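PDB 5ZRU: alpha-1,3-glucanase from Bacillus circulans, which probably hydrolyses the alpha-1,3-glucosidic bonds of alpha-1,3-glucan through the glycoside hydrolase family 87 catalytic unit that this chain represents. Local coordinates for residues 436-439 with 444-447. Numbering follows the deposited sequence.
Sequences MNTV and HFQN. With SO4 (sulfate ion), chain D.
With CG set beside the backbone N in both H444 (chi1 -65°) and F445 (chi1 -61°), the two rings swing back onto T438 and M436. CB of T438 sits over the centre of the H444 imidazole, 3.7 Å from its centroid, a CH-pi contact 5° off the normal. T438 CG2 meets the edge of the F445 ring, 3.6 Å from CD2, and the carbonyl O of N437 lies near the same ring plane. The bend at chi3 of M436 carries CE to 3.5 Å from F445 CZ. N437 OD1 accepts from V439 N at 3.0 Å, forming an Asx turn. A sulfate, probably from the crystallisation liquor, accepts from H444 N on O4 (2.9 Å) and from Q446 N on O2 (2.8 Å). The imidazole is fixed at both nitrogens, ND1 by D482 and NE2 by F440 O; an alanine here would probably leave T438 CB without its aromatic cover and the D482 carboxylate without this partner. The loop after strand 435-437 packs back on M436-T438 in the parallel beta-helix, where I484 of strand 484-485 touches T438 and F445, and I451 of strand 451-459 packs on M436 and F445.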
loop_
_atom_site.group_PDB
_atom_site.type_symbol
_atom_site.label_atom_id
_atom_site.label_comp_id
_atom_site.label_asym_id
_atom_site.label_seq_id
_atom_site.Cartn_x
_atom_site.Cartn_y
_atom_site.Cartn_z
ATOM N N MET A 436 -10.826 -0.139 12.680
ATOM C CA MET A 436 -12.225 0.002 12.305
ATOM C C MET A 436 -12.727 1.276 12.961
ATOM O O MET A 436 -12.357 1.563 14.101
ATOM C CB MET A 436 -13.057 -1.195 12.762
ATOM C CG MET A 436 -12.561 -2.543 12.234
ATOM S SD MET A 436 -13.558 -3.925 12.846
ATOM C CE MET A 436 -15.138 -3.615 12.067
ATOM N N ASN A 437 -13.538 2.050 12.247
ATOM C CA ASN A 437 -14.235 3.148 12.908
ATOM C C ASN A 437 -15.575 3.360 12.223
ATOM O O ASN A 437 -15.866 2.763 11.184
ATOM C CB ASN A 437 -13.385 4.438 12.958
ATOM C CG ASN A 437 -13.168 5.104 11.597
ATOM O OD1 ASN A 437 -14.048 5.151 10.744
ATOM N ND2 ASN A 437 -11.969 5.666 11.413
ATOM N N THR A 438 -16.403 4.212 12.834
ATOM C CA THR A 438 -17.673 4.617 12.247
ATOM C C THR A 438 -17.680 6.117 11.954
ATOM O O THR A 438 -18.732 6.762 11.991
ATOM C CB THR A 438 -18.847 4.223 13.151
ATOM O OG1 THR A 438 -18.652 4.750 14.476
ATOM C CG2 THR A 438 -18.954 2.697 13.252
ATOM N N VAL A 439 -16.511 6.682 11.624
ATOM C CA VAL A 439 -16.411 8.131 11.438
ATOM C C VAL A 439 -16.866 8.613 10.064
ATOM O O VAL A 439 -17.094 9.814 9.889
ATOM C CB VAL A 439 -14.963 8.586 11.724
ATOM C CG1 VAL A 439 -14.087 8.406 10.501
ATOM C CG2 VAL A 439 -14.938 10.033 12.208
ATOM N N HIS A 444 -22.768 1.815 8.475
ATOM C CA HIS A 444 -21.857 1.310 9.498
ATOM C C HIS A 444 -22.165 -0.162 9.767
ATOM O O HIS A 444 -22.332 -0.923 8.805
ATOM C CB HIS A 444 -21.926 2.209 10.735
ATOM C CG HIS A 444 -21.428 3.594 10.459
ATOM N ND1 HIS A 444 -21.971 4.728 11.028
ATOM C CD2 HIS A 444 -20.445 4.023 9.631
ATOM C CE1 HIS A 444 -21.334 5.793 10.572
ATOM N NE2 HIS A 444 -20.400 5.392 9.725
ATOM N N PHE A 445 -22.229 -0.594 11.033
ATOM C CA PHE A 445 -22.166 -2.023 11.342
ATOM C C PHE A 445 -23.463 -2.584 11.909
ATOM O O PHE A 445 -23.456 -3.700 12.440
ATOM C CB PHE A 445 -21.008 -2.308 12.312
ATOM C CG PHE A 445 -19.660 -1.927 11.761
ATOM C CD1 PHE A 445 -19.047 -2.715 10.791
ATOM C CD2 PHE A 445 -19.026 -0.771 12.183
ATOM C CE1 PHE A 445 -17.818 -2.350 10.257
ATOM C CE2 PHE A 445 -17.807 -0.401 11.655
ATOM C CZ PHE A 445 -17.205 -1.195 10.691
ATOM N N GLN A 446 -24.571 -1.848 11.811
ATOM C CA GLN A 446 -25.798 -2.278 12.479
ATOM C C GLN A 446 -26.285 -3.618 11.940
ATOM O O GLN A 446 -26.806 -4.446 12.698
ATOM C CB GLN A 446 -26.885 -1.219 12.319
ATOM C CG GLN A 446 -28.213 -1.637 12.931
ATOM C CD GLN A 446 -29.293 -0.588 12.768
ATOM O OE1 GLN A 446 -29.270 0.453 13.428
ATOM N NE2 GLN A 446 -30.248 -0.857 11.882
ATOM N N ASN A 447 -26.128 -3.853 10.637
ATOM C CA ASN A 447 -26.537 -5.109 10.021
ATOM C C ASN A 447 -25.353 -6.018 9.712
ATOM O O ASN A 447 -25.426 -6.854 8.806
ATOM C CB ASN A 447 -27.359 -4.828 8.765
ATOM C CG ASN A 447 -28.667 -4.136 9.093
ATOM O OD1 ASN A 447 -29.379 -4.549 10.008
ATOM N ND2 ASN A 447 -28.975 -3.068 8.374
HETATM S S SO4 D . -26.035 1.475 10.044
HETATM O O1 SO4 D . -26.536 2.225 11.200
HETATM O O2 SO4 D . -24.972 0.592 10.491
HETATM O O3 SO4 D . -27.116 0.683 9.459
HETATM O O4 SO4 D . -25.520 2.418 9.053
#